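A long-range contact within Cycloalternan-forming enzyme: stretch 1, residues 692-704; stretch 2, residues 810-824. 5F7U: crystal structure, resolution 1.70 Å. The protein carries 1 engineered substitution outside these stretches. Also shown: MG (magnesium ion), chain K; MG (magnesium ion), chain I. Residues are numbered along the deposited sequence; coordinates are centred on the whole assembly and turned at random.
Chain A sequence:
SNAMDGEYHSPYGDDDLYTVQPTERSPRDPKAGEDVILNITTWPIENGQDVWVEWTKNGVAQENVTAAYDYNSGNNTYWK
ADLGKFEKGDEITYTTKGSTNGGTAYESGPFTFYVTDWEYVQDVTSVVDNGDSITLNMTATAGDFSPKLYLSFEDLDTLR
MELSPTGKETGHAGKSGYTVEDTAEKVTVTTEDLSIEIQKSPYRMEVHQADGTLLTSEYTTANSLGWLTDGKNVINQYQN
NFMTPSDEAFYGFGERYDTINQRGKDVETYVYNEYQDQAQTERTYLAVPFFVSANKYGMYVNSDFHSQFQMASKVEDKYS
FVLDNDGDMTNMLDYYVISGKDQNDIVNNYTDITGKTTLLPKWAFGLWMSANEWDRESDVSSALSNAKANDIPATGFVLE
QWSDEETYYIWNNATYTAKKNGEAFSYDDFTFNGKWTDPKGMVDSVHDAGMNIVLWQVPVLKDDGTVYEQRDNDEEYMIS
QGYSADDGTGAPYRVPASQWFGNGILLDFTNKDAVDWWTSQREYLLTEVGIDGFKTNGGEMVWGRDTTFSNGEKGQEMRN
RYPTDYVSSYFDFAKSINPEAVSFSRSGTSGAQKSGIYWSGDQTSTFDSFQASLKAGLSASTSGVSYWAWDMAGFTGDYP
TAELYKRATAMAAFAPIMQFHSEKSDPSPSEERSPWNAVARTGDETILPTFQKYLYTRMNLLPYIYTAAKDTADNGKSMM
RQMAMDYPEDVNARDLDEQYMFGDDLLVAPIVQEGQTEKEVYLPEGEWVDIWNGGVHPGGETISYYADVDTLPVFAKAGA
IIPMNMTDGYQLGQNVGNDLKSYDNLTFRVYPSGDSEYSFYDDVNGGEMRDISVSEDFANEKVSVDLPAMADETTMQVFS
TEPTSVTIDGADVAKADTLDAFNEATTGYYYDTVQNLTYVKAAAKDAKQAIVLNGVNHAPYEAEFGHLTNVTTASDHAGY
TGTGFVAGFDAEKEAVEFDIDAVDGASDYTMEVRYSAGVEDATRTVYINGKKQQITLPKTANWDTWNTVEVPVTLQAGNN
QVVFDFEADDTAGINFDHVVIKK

Stretch 1, residues 692-704: QKYLYTRMNLLPY
Stretch 2, residues 810-824: YQLGQNVGNDLKSYD

A single buried side chain, Asn700, binds the backbone of an irregular segment through both ends of its carboxamide. Its chi1 is m (-63°) and chi2 140°; Asn700 OD1 accepts from Gly813 N at 2.8 Å and, weakly, from Gln814 N at 3.4 Å, while Asn700 ND2 donates to Gln814 O at 3.0 Å. A carboxamide suits this place because it carries both acceptor and donor.

Residues 692-700 are helical, continuing a helix that begins earlier in the chain, and 702-704 are helical too. Residues 810-824 have no regular structure and run alongside in the same sense: Thr697 CA lies 4.2 Å from Gly813 CA, Met699 CA 6.8 Å from Val816 CA, and Leu702 CA 9.6 Å from Leu820 CA. At the closest point, Gly813 adopts phi/psi 91/19. A CB there would jam against the preceding carbonyl and stand 3.5 Å from both Thr697 OG1 and Lys693 CG, so glycine fits. Thr697 (m) turns its hydroxyl back to its own helix, Thr697 OG1 donating to Lys693 O at 2.8 Å.

The CA-to-CB bond of Tyr696 (m, chi2 -21°) points toward the loop. Its flat ring offers a face to Asn815 (t), whose CB lies 3.5 Å from the centroid of the Tyr696 ring, 4° off the normal, a CH-pi contact; Asn815 OD1 accepts from Gly817 N at 2.9 Å. A water lies 2.8 Å from both Tyr696 O and Gln814 O and accepts from Val816 N at 2.9 Å.

Farther along, nonpolar side chains pack without presenting unpaired polar groups. Met699 (mmm) places CB 3.9 Å from Val816 CG2, and its flexible chain carries Met699 CE to 4.2 Å from Leu820 CD2. Leu702 (tp) brings CD2 within 3.9 Å of Leu820 CD2 (Leu820 is mt), and Pro703 CG lies 4.1 Å from Tyr823 CE1. Asp819 to Ser822 form a type I turn; Asp819 O binds the magnesium ion of chain I at 2.2 Å.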

# COMPACT_ATOMS: atom_id res chain seq x y z
N GLN A 692 7.86 6.51 22.34
CA GLN A 692 9.21 5.95 22.42
C GLN A 692 9.20 4.43 22.33
O GLN A 692 10.00 3.85 21.58
CB GLN A 692 9.88 6.39 23.73
CG GLN A 692 10.27 7.86 23.75
CD GLN A 692 10.69 8.32 25.14
OE1 GLN A 692 10.37 7.67 26.13
NE2 GLN A 692 11.41 9.44 25.21
N LYS A 693 8.28 3.78 23.04
CA LYS A 693 8.19 2.31 22.99
C LYS A 693 8.05 1.85 21.54
O LYS A 693 8.78 0.97 21.10
CB LYS A 693 7.04 1.79 23.84
CG LYS A 693 6.86 0.27 23.74
CD LYS A 693 5.87 -0.30 24.76
CE LYS A 693 4.42 -0.09 24.33
NZ LYS A 693 3.47 -0.97 25.10
N TYR A 694 7.10 2.45 20.82
CA TYR A 694 6.85 2.03 19.44
C TYR A 694 7.95 2.42 18.46
O TYR A 694 8.34 1.60 17.64
CB TYR A 694 5.45 2.47 18.98
CG TYR A 694 4.45 1.60 19.67
CD1 TYR A 694 4.34 0.25 19.33
CD2 TYR A 694 3.70 2.08 20.74
CE1 TYR A 694 3.48 -0.60 20.02
CE2 TYR A 694 2.83 1.24 21.44
CZ TYR A 694 2.73 -0.09 21.07
OH TYR A 694 1.88 -0.93 21.76
N LEU A 695 8.46 3.65 18.57
CA LEU A 695 9.59 4.03 17.73
C LEU A 695 10.82 3.15 17.99
O LEU A 695 11.48 2.70 17.05
CB LEU A 695 9.95 5.51 17.89
CG LEU A 695 11.19 5.98 17.09
CD1 LEU A 695 11.07 5.69 15.59
CD2 LEU A 695 11.48 7.45 17.36
N TYR A 696 11.13 2.90 19.27
CA TYR A 696 12.29 2.04 19.58
C TYR A 696 12.07 0.62 19.09
O TYR A 696 12.99 -0.00 18.57
CB TYR A 696 12.65 2.05 21.07
CG TYR A 696 12.91 3.42 21.69
CD1 TYR A 696 13.25 4.54 20.92
CD2 TYR A 696 12.86 3.56 23.08
CE1 TYR A 696 13.48 5.79 21.50
CE2 TYR A 696 13.09 4.79 23.68
CZ TYR A 696 13.39 5.90 22.89
OH TYR A 696 13.61 7.10 23.51
N THR A 697 10.84 0.12 19.25
CA THR A 697 10.51 -1.20 18.70
C THR A 697 10.78 -1.26 17.19
O THR A 697 11.37 -2.24 16.70
CB THR A 697 9.07 -1.65 19.06
OG1 THR A 697 8.97 -1.76 20.48
CG2 THR A 697 8.77 -3.03 18.48
N ARG A 698 10.34 -0.22 16.47
CA ARG A 698 10.57 -0.16 15.03
C ARG A 698 12.07 -0.18 14.73
O ARG A 698 12.52 -0.90 13.83
CB ARG A 698 9.88 1.06 14.39
CG ARG A 698 10.04 1.11 12.88
CD ARG A 698 9.57 2.45 12.32
NE ARG A 698 9.67 2.51 10.86
CZ ARG A 698 8.80 1.93 10.02
NH1 ARG A 698 7.77 1.21 10.46
NH2 ARG A 698 8.98 2.06 8.72
N MET A 699 12.85 0.57 15.51
CA MET A 699 14.29 0.55 15.32
C MET A 699 14.90 -0.82 15.67
O MET A 699 15.82 -1.27 14.98
CB MET A 699 14.98 1.72 16.02
CG MET A 699 14.53 3.09 15.49
SD MET A 699 14.60 3.33 13.70
CE MET A 699 16.36 3.60 13.47
N ASN A 700 14.35 -1.49 16.68
CA ASN A 700 14.79 -2.87 17.01
C ASN A 700 14.49 -3.83 15.85
O ASN A 700 15.26 -4.75 15.57
CB ASN A 700 14.09 -3.43 18.27
CG ASN A 700 14.39 -2.66 19.54
OD1 ASN A 700 13.48 -2.46 20.36
ND2 ASN A 700 15.64 -2.24 19.75
N LEU A 701 13.36 -3.61 15.19
CA LEU A 701 12.95 -4.45 14.05
C LEU A 701 13.45 -3.97 12.70
O LEU A 701 13.16 -4.59 11.66
CB LEU A 701 11.42 -4.61 14.05
CG LEU A 701 10.80 -5.39 15.22
CD1 LEU A 701 9.30 -5.27 15.16
CD2 LEU A 701 11.19 -6.86 15.18
N LEU A 702 14.21 -2.88 12.68
CA LEU A 702 14.68 -2.34 11.40
C LEU A 702 15.43 -3.35 10.50
O LEU A 702 15.23 -3.31 9.28
CB LEU A 702 15.45 -1.01 11.56
CG LEU A 702 15.77 -0.22 10.29
CD1 LEU A 702 14.53 0.15 9.48
CD2 LEU A 702 16.55 1.04 10.67
N PRO A 703 16.23 -4.29 11.08
CA PRO A 703 16.85 -5.26 10.15
C PRO A 703 15.83 -6.15 9.42
O PRO A 703 16.02 -6.46 8.24
CB PRO A 703 17.77 -6.08 11.07
CG PRO A 703 18.15 -5.10 12.13
CD PRO A 703 16.84 -4.39 12.42
N TYR A 704 14.76 -6.51 10.12
CA TYR A 704 13.64 -7.28 9.56
C TYR A 704 12.85 -6.43 8.56
O TYR A 704 12.54 -6.89 7.45
CB TYR A 704 12.72 -7.73 10.71
CG TYR A 704 11.39 -8.34 10.33
CD1 TYR A 704 11.29 -9.70 10.03
CD2 TYR A 704 10.22 -7.56 10.28
CE1 TYR A 704 10.07 -10.29 9.70
CE2 TYR A 704 8.98 -8.12 9.91
CZ TYR A 704 8.92 -9.49 9.64
OH TYR A 704 7.73 -10.09 9.30
N TYR A 810 18.20 -6.27 25.65
CA TYR A 810 17.61 -7.37 24.88
C TYR A 810 16.06 -7.48 24.94
O TYR A 810 15.50 -8.55 24.69
CB TYR A 810 18.27 -8.71 25.28
CG TYR A 810 19.63 -8.93 24.64
CD1 TYR A 810 19.74 -9.29 23.29
CD2 TYR A 810 20.81 -8.78 25.38
CE1 TYR A 810 20.97 -9.51 22.70
CE2 TYR A 810 22.05 -9.00 24.79
CZ TYR A 810 22.12 -9.36 23.46
OH TYR A 810 23.36 -9.58 22.88
N GLN A 811 15.39 -6.38 25.25
CA GLN A 811 13.92 -6.35 25.18
C GLN A 811 13.48 -5.47 24.02
O GLN A 811 14.16 -4.51 23.69
CB GLN A 811 13.32 -5.82 26.48
CG GLN A 811 13.69 -6.66 27.72
CD GLN A 811 12.94 -7.99 27.80
OE1 GLN A 811 11.73 -8.02 27.60
NE2 GLN A 811 13.66 -9.09 28.10
N LEU A 812 12.33 -5.79 23.44
CA LEU A 812 11.72 -4.92 22.43
C LEU A 812 11.36 -3.58 23.07
O LEU A 812 10.96 -3.53 24.23
CB LEU A 812 10.47 -5.57 21.83
CG LEU A 812 10.74 -6.79 20.94
CD1 LEU A 812 9.42 -7.47 20.63
CD2 LEU A 812 11.49 -6.40 19.67
N GLY A 813 11.56 -2.49 22.34
CA GLY A 813 11.23 -1.16 22.85
C GLY A 813 12.35 -0.44 23.59
O GLY A 813 12.08 0.50 24.33
N GLN A 814 13.60 -0.87 23.37
CA GLN A 814 14.77 -0.22 23.96
C GLN A 814 15.59 0.45 22.88
O GLN A 814 15.88 -0.15 21.84
CB GLN A 814 15.60 -1.24 24.76
CG GLN A 814 14.78 -1.87 25.87
CD GLN A 814 15.53 -2.90 26.67
OE1 GLN A 814 16.28 -3.72 26.11
NE2 GLN A 814 15.33 -2.88 27.98
N ASN A 815 15.95 1.71 23.12
CA ASN A 815 16.51 2.62 22.12
C ASN A 815 17.90 2.22 21.64
O ASN A 815 18.86 2.25 22.41
CB ASN A 815 16.54 4.04 22.72
CG ASN A 815 16.88 5.12 21.70
OD1 ASN A 815 16.95 4.87 20.50
ND2 ASN A 815 17.07 6.33 22.19
N VAL A 816 18.00 1.86 20.36
CA VAL A 816 19.31 1.59 19.72
C VAL A 816 19.85 2.76 18.89
O VAL A 816 20.90 2.67 18.25
CB VAL A 816 19.27 0.30 18.84
CG1 VAL A 816 19.12 -0.92 19.71
CG2 VAL A 816 18.17 0.37 17.77
N GLY A 817 19.11 3.87 18.88
CA GLY A 817 19.56 5.09 18.21
C GLY A 817 19.32 4.98 16.71
O GLY A 817 18.62 4.07 16.26
N ASN A 818 19.88 5.91 15.96
CA ASN A 818 19.66 5.96 14.52
C ASN A 818 20.93 5.87 13.68
O ASN A 818 20.94 6.30 12.53
CB ASN A 818 18.81 7.20 14.12
CG ASN A 818 19.52 8.52 14.39
OD1 ASN A 818 20.67 8.56 14.86
ND2 ASN A 818 18.84 9.62 14.11
N ASP A 819 22.02 5.33 14.25
CA ASP A 819 23.26 5.22 13.47
C ASP A 819 23.12 3.96 12.65
O ASP A 819 23.27 2.86 13.17
CB ASP A 819 24.54 5.21 14.33
CG ASP A 819 25.82 4.86 13.53
OD1 ASP A 819 25.84 4.98 12.27
OD2 ASP A 819 26.83 4.49 14.17
N LEU A 820 22.88 4.15 11.36
CA LEU A 820 22.59 3.05 10.44
C LEU A 820 23.84 2.38 9.86
O LEU A 820 23.71 1.51 8.99
CB LEU A 820 21.67 3.55 9.31
CG LEU A 820 20.43 4.35 9.76
CD1 LEU A 820 19.69 4.83 8.52
CD2 LEU A 820 19.51 3.56 10.67
N LYS A 821 25.02 2.77 10.36
CA LYS A 821 26.30 2.21 9.90
C LYS A 821 26.74 0.97 10.69
O LYS A 821 27.73 0.33 10.31
CB LYS A 821 27.42 3.27 9.94
CG LYS A 821 27.29 4.38 8.91
CD LYS A 821 28.64 5.07 8.70
CE LYS A 821 28.57 6.25 7.74
NZ LYS A 821 28.06 5.89 6.37
N SER A 822 26.06 0.68 11.78
CA SER A 822 26.41 -0.46 12.65
C SER A 822 25.20 -0.97 13.42
O SER A 822 24.21 -0.25 13.58
CB SER A 822 27.51 -0.08 13.64
OG SER A 822 27.04 0.90 14.56
N TYR A 823 25.28 -2.21 13.90
CA TYR A 823 24.30 -2.71 14.85
C TYR A 823 24.84 -2.55 16.25
O TYR A 823 26.07 -2.47 16.46
CB TYR A 823 24.02 -4.22 14.63
CG TYR A 823 23.64 -4.59 13.20
CD1 TYR A 823 22.43 -4.17 12.64
CD2 TYR A 823 24.51 -5.34 12.41
CE1 TYR A 823 22.09 -4.51 11.33
CE2 TYR A 823 24.17 -5.69 11.10
CZ TYR A 823 22.96 -5.27 10.57
OH TYR A 823 22.63 -5.58 9.26
N ASP A 824 23.94 -2.54 17.22
CA ASP A 824 24.32 -2.65 18.62
C ASP A 824 24.55 -4.16 18.86
O ASP A 824 25.67 -4.65 18.63
CB ASP A 824 23.27 -2.00 19.52
CG ASP A 824 23.69 -1.90 20.98
OD1 ASP A 824 24.69 -2.54 21.39
OD2 ASP A 824 23.01 -1.19 21.74
MG MG K . 27.39 -3.88 17.49
MG MG I . 22.15 1.26 14.14
O HOH W 1 15.45 1.06 19.34
O HOH W 2 22.54 0.48 16.16
O HOH W 3 19.84 2.04 14.36
O HOH W 4 21.68 -0.01 12.05
O HOH W 5 27.41 -5.47 16.07
O HOH W 6 28.96 -5.58 18.66